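Local coordinates for flagellar protein FliL (PDB 6AHP) that assists bacterial flagellar motor function and has a stomatin-like periplasmic domain, at residues Val29-Gln34 against Val102-Phe107; Leu35-Ala40 against Pro97-Val102. All coordinates share one frame; numbering follows the deposited sequence.

Contact 1: Val29-Gln34 against Val102-Phe107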
loop_
_atom_site.group_PDB
_atom_site.type_symbol
_atom_site.label_atom_id
_atom_site.label_comp_id
_atom_site.label_asym_id
_atom_site.label_seq_id
_atom_site.Cartn_x
_atom_site.Cartn_y
_atom_site.Cartn_z
ATOM N N VAL A 29 -13.900 7.878 3.014
ATOM C CA VAL A 29 -13.023 8.558 3.959
ATOM C C VAL A 29 -11.902 9.224 3.172
ATOM O O VAL A 29 -11.384 8.661 2.197
ATOM C CB VAL A 29 -12.445 7.575 5.002
ATOM C CG1 VAL A 29 -11.801 8.312 6.160
ATOM C CG2 VAL A 29 -13.523 6.616 5.488
ATOM N N GLN A 30 -11.552 10.437 3.581
ATOM C CA GLN A 30 -10.330 11.092 3.134
ATOM C C GLN A 30 -9.450 11.384 4.345
ATOM O O GLN A 30 -9.923 11.937 5.348
ATOM C CB GLN A 30 -10.623 12.380 2.350
ATOM C CG GLN A 30 -9.779 12.489 1.079
ATOM C CD GLN A 30 -9.773 13.874 0.442
ATOM O OE1 GLN A 30 -9.659 14.888 1.137
ATOM N NE2 GLN A 30 -9.859 13.921 -0.892
ATOM N N ILE A 31 -8.182 10.976 4.261
ATOM C CA ILE A 31 -7.143 11.223 5.251
ATOM C C ILE A 31 -5.967 11.879 4.543
ATOM O O ILE A 31 -5.514 11.394 3.502
ATOM C CB ILE A 31 -6.702 9.929 5.961
ATOM C CG1 ILE A 31 -7.668 9.589 7.083
ATOM C CG2 ILE A 31 -5.294 10.078 6.535
ATOM C CD1 ILE A 31 -7.896 8.128 7.266
ATOM N N LYS A 32 -5.508 13.038 5.010
ATOM C CA LYS A 32 -4.246 13.633 4.579
ATOM C C LYS A 32 -3.210 13.393 5.674
ATOM O O LYS A 32 -3.512 13.547 6.863
ATOM C CB LYS A 32 -4.410 15.136 4.313
ATOM C CG LYS A 32 -3.140 15.866 3.912
ATOM C CD LYS A 32 -2.696 15.524 2.507
ATOM C CE LYS A 32 -1.494 16.367 2.123
ATOM N NZ LYS A 32 -0.409 16.301 3.170
ATOM N N ALA A 33 -2.000 12.999 5.275
ATOM C CA ALA A 33 -1.013 12.507 6.232
ATOM C C ALA A 33 0.385 13.020 5.911
ATOM O O ALA A 33 0.711 13.348 4.766
ATOM C CB ALA A 33 -0.987 10.969 6.262
ATOM N N GLN A 34 1.222 13.052 6.949
ATOM C CA GLN A 34 2.645 13.335 6.820
ATOM C C GLN A 34 3.396 12.439 7.793
ATOM O O GLN A 34 2.809 11.879 8.726
ATOM C CB GLN A 34 2.984 14.822 7.102
ATOM C CG GLN A 34 2.367 15.828 6.122
ATOM C CD GLN A 34 2.983 17.223 6.206
ATOM O OE1 GLN A 34 4.204 17.391 6.342
ATOM N NE2 GLN A 34 2.135 18.238 6.115
ATOM N N VAL A 102 3.201 8.767 12.150
ATOM C CA VAL A 102 2.518 9.437 11.053
ATOM C C VAL A 102 1.529 10.422 11.675
ATOM O O VAL A 102 1.007 10.217 12.771
ATOM C CB VAL A 102 1.832 8.439 10.074
ATOM C CG1 VAL A 102 0.961 7.499 10.785
ATOM C CG2 VAL A 102 1.023 9.167 8.994
ATOM N N LEU A 103 1.309 11.514 10.970
ATOM C CA LEU A 103 0.466 12.626 11.388
ATOM C C LEU A 103 -0.703 12.701 10.417
ATOM O O LEU A 103 -0.496 12.616 9.204
ATOM C CB LEU A 103 1.251 13.953 11.354
ATOM C CG LEU A 103 2.535 14.092 12.155
ATOM C CD1 LEU A 103 3.177 15.481 11.935
ATOM C CD2 LEU A 103 2.222 13.865 13.603
ATOM N N PHE A 104 -1.922 12.827 10.955
ATOM C CA PHE A 104 -3.119 13.078 10.159
ATOM C C PHE A 104 -3.454 14.566 10.317
ATOM O O PHE A 104 -3.808 15.019 11.413
ATOM C CB PHE A 104 -4.294 12.203 10.616
ATOM C CG PHE A 104 -4.031 10.696 10.560
ATOM C CD1 PHE A 104 -2.955 10.174 9.873
ATOM C CD2 PHE A 104 -4.913 9.808 11.170
ATOM C CE1 PHE A 104 -2.729 8.798 9.817
ATOM C CE2 PHE A 104 -4.697 8.414 11.128
ATOM C CZ PHE A 104 -3.603 7.915 10.459
ATOM N N THR A 105 -3.342 15.291 9.235
ATOM C CA THR A 105 -3.657 16.695 9.162
ATOM C C THR A 105 -5.107 16.959 8.750
ATOM O O THR A 105 -5.608 17.927 9.137
ATOM C CB THR A 105 -2.710 17.522 8.298
ATOM O OG1 THR A 105 -2.709 17.048 6.979
ATOM C CG2 THR A 105 -1.327 17.476 8.842
ATOM N N ASP A 106 -5.736 16.032 7.986
ATOM C CA ASP A 106 -7.147 16.071 7.635
ATOM C C ASP A 106 -7.734 14.683 7.827
ATOM O O ASP A 106 -7.119 13.717 7.484
ATOM C CB ASP A 106 -7.394 16.486 6.219
ATOM C CG ASP A 106 -6.654 17.787 5.857
ATOM O OD1 ASP A 106 -5.846 18.285 6.640
ATOM O OD2 ASP A 106 -6.867 18.316 4.738
ATOM N N PHE A 107 -8.908 14.640 8.396
ATOM C CA PHE A 107 -9.593 13.399 8.640
ATOM C C PHE A 107 -11.069 13.623 8.507
ATOM O O PHE A 107 -11.673 14.178 9.374
ATOM C CB PHE A 107 -9.330 13.000 10.048
ATOM C CG PHE A 107 -9.369 11.541 10.285
ATOM C CD1 PHE A 107 -10.406 10.787 9.841
ATOM C CD2 PHE A 107 -8.385 10.941 11.008
ATOM C CE1 PHE A 107 -10.442 9.452 10.079
ATOM C CE2 PHE A 107 -8.421 9.615 11.248
ATOM C CZ PHE A 107 -9.452 8.875 10.778
HETATM O O HOH W 1 -0.487 17.959 5.455
#
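I31 lies alongside the ring of F107 on the buried face of an antiparallel strand pair, and this is the tightly packed part of the contact. Its CG1 sits 3.9 Å above the centre of the F107 ring, almost on the ring normal, a CH-pi contact, while CD1 of I31 reaches on to CZ of F107 at 3.9 Å. The chi1 of -82° sets I31 CG1 anti to the carbonyl carbon, beside the backbone N. CG2, anti to the backbone N, meets the rim of one face of the F104 ring, 4.1 Å from F104 CD1. I31 thus touches both rings, CG1 and CD1 on F107 and CG2 on F104, and A33 CB continues the apolar row to V102 CG2.

The backbones pair K32 with D106 and Q34 with L103, but T105 and D106 both face K32, a classic beta bulge: K32 N donates to D106 O and K32 O accepts from T105 N at 2.9 Å. Beyond it, L103 N meets Q34 O at 2.7 Å.

The other face is looser and wetter. K32 and T105 run side by side, with K32 CG 3.3 Å from T105 OG1, and one water joins K32 NZ, Q34 NE2 and T105 OG1. K32 NZ also bonds to N11 OD1; it is 6.7 Å from D106 OD1 and not in contact with it, so any attraction is probably weak.

Strand 26-38 is the middle strand, between 7-21 and 101-109. Helix 72-94 packs on the I31 face, with L78 against F107 and R79 and A82 against F104.

Contact 2: Leu35-Ala40 against Pro97-Val102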
loop_
_atom_site.group_PDB
_atom_site.type_symbol
_atom_site.label_atom_id
_atom_site.label_comp_id
_atom_site.label_asym_id
_atom_site.label_seq_id
_atom_site.Cartn_x
_atom_site.Cartn_y
_atom_site.Cartn_z
ATOM N N LEU A 35 4.705 12.328 7.593
ATOM C CA LEU A 35 5.558 11.520 8.453
ATOM C C LEU A 35 6.451 12.424 9.294
ATOM O O LEU A 35 7.103 13.330 8.764
ATOM C CB LEU A 35 6.425 10.553 7.629
ATOM C CG LEU A 35 5.629 9.770 6.570
ATOM C CD1 LEU A 35 6.570 9.141 5.567
ATOM C CD2 LEU A 35 4.693 8.716 7.257
ATOM N N MET A 36 6.499 12.151 10.594
ATOM C CA MET A 36 7.455 12.782 11.489
ATOM C C MET A 36 8.670 11.868 11.636
ATOM O O MET A 36 8.523 10.684 11.947
ATOM C CB MET A 36 6.812 13.044 12.846
ATOM C CG MET A 36 7.665 13.828 13.824
ATOM S SD MET A 36 6.595 14.169 15.257
ATOM C CE MET A 36 7.536 13.339 16.525
ATOM N N VAL A 37 9.856 12.407 11.358
ATOM C CA VAL A 37 11.087 11.637 11.421
ATOM C C VAL A 37 12.100 12.455 12.216
ATOM O O VAL A 37 11.957 13.670 12.377
ATOM C CB VAL A 37 11.663 11.304 10.014
ATOM C CG1 VAL A 37 10.571 10.687 9.058
ATOM C CG2 VAL A 37 12.252 12.560 9.388
ATOM N N ARG A 38 13.151 11.777 12.676
ATOM C CA ARG A 38 14.294 12.426 13.312
ATOM C C ARG A 38 15.567 12.095 12.547
ATOM O O ARG A 38 15.943 10.925 12.444
ATOM C CB ARG A 38 14.413 12.010 14.778
ATOM C CG ARG A 38 13.394 12.732 15.699
ATOM C CD ARG A 38 13.569 12.306 17.156
ATOM N NE ARG A 38 12.516 12.872 17.991
ATOM C CZ ARG A 38 12.551 14.109 18.475
ATOM N NH1 ARG A 38 13.592 14.892 18.188
ATOM N NH2 ARG A 38 11.547 14.566 19.233
ATOM N N GLY A 39 16.207 13.116 12.005
ATOM C CA GLY A 39 17.530 13.027 11.432
ATOM C C GLY A 39 17.503 12.898 9.917
ATOM O O GLY A 39 16.526 12.430 9.305
ATOM N N ALA A 40 18.630 13.281 9.309
ATOM C CA ALA A 40 18.713 13.310 7.849
ATOM C C ALA A 40 18.620 11.907 7.250
ATOM O O ALA A 40 18.062 11.740 6.160
ATOM C CB ALA A 40 20.013 13.988 7.393
ATOM N N PRO A 97 12.982 1.120 11.822
ATOM C CA PRO A 97 11.643 1.678 11.848
ATOM C C PRO A 97 11.447 2.884 10.959
ATOM O O PRO A 97 10.382 3.069 10.530
ATOM C CB PRO A 97 11.406 1.961 13.310
ATOM C CG PRO A 97 12.719 2.137 13.861
ATOM C CD PRO A 97 13.587 1.181 13.132
ATOM N N VAL A 98 12.471 3.708 10.857
ATOM C CA VAL A 98 12.563 4.907 10.069
ATOM C C VAL A 98 11.792 6.100 10.595
ATOM O O VAL A 98 12.343 7.087 10.821
ATOM C CB VAL A 98 12.313 4.660 8.568
ATOM C CG1 VAL A 98 12.227 5.914 7.764
ATOM C CG2 VAL A 98 13.277 3.656 8.040
ATOM N N ILE A 99 10.521 5.979 10.776
ATOM C CA ILE A 99 9.741 7.077 11.230
ATOM C C ILE A 99 9.503 7.128 12.708
ATOM O O ILE A 99 9.663 6.184 13.360
ATOM C CB ILE A 99 8.356 7.133 10.537
ATOM C CG1 ILE A 99 7.503 5.941 10.905
ATOM C CG2 ILE A 99 8.499 7.185 9.074
ATOM C CD1 ILE A 99 6.033 6.113 10.654
ATOM N N GLU A 100 9.179 8.291 13.198
ATOM C CA GLU A 100 8.662 8.545 14.531
ATOM C C GLU A 100 7.200 8.136 14.657
ATOM O O GLU A 100 6.829 7.444 15.606
ATOM C CB GLU A 100 8.822 10.027 14.883
ATOM C CG GLU A 100 10.259 10.428 15.064
ATOM C CD GLU A 100 10.777 10.142 16.476
ATOM O OE1 GLU A 100 11.622 9.210 16.623
ATOM O OE2 GLU A 100 10.331 10.850 17.422
ATOM N N LYS A 101 6.402 8.769 13.793
ATOM C CA LYS A 101 4.963 8.555 13.803
ATOM C C LYS A 101 4.410 9.189 12.540
ATOM O O LYS A 101 5.070 10.016 11.908
ATOM C CB LYS A 101 4.303 9.165 15.059
ATOM C CG LYS A 101 4.741 10.624 15.321
ATOM C CD LYS A 101 3.756 11.405 16.184
ATOM C CE LYS A 101 4.059 11.280 17.657
ATOM N NZ LYS A 101 5.456 11.655 18.048
ATOM N N VAL A 102 3.201 8.767 12.150
ATOM C CA VAL A 102 2.518 9.437 11.053
ATOM C C VAL A 102 1.529 10.422 11.675
ATOM O O VAL A 102 1.007 10.217 12.771
ATOM C CB VAL A 102 1.832 8.439 10.074
ATOM C CG1 VAL A 102 0.961 7.499 10.785
ATOM C CG2 VAL A 102 1.023 9.167 8.994
HETATM O O HOH W 2 12.616 8.905 12.689
#
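R38 and E100 meet in a salt bridge, NE to OE2 at 3.0 Å, with the guanidinium and carboxylate planes 89° apart. The carboxylate oxygen lies at the edge of the guanidinium, near its plane, but NE approaches it from above the carboxylate plane, 71° out of it. R38 runs extended from CG to NE, whereas E100 bends at chi2 (-84°), which turns its CD back toward the arginine; CG and CD of R38 rest against the carboxylate carbon.

M36 and K101 lie side by side on the same face. M36 SD is 4.0 Å from K101 CG, and the lysine, bent at chi3 and chi4, brings NZ alongside M36 CE, 3.1 Å away.

Beneath these side chains E100 and K101 both face M36, a classic beta bulge. E100 N gives M36 O a bond of 2.8 Å, K101 N adds a weak one to the same oxygen, and M36 N donates to K101 O at 2.9 Å. The bulge thus brings the backbones of E100 and K101 both opposite M36. A water from V98 O to R38 N extends the link.

On the reverse face L35 CD2 touches V102 CB at 4.0 Å. I99 CG2 touches both L35 CB and V37 CG1, and I99 also touches I86 of helix 72-94. Farther out, S5 O takes R38 NH1, and K87 NZ bonds to E100 O.

The chemistry is therefore divided: one face of the strand end is apolar, while the other joins a methionine to charged chains. The salt bridge to R38 probably favours the ionised form of E100, and K101 NZ, 5.0 Å from E100 OE2, may help further.

Contacts 1 and 2 are consecutive lengths of one antiparallel pairing between strands 26-38 and 101-109, with centres about 16 Å apart. V102 belongs to both, its CG2 reaching A33 in contact 1 and L35 in contact 2, so V102 links the apolar side chains of the two contacts. Each contact contains a classic beta bulge, opposite K32 in contact 1 and opposite M36 in contact 2. The 56 residues between 35-40 and 97-102 are mostly helical, so the pairing brings the chain back beside strand 26-38 after the helices. S83 of helix 72-94 bonds to the backbone N of V102, tying their junction to that helix.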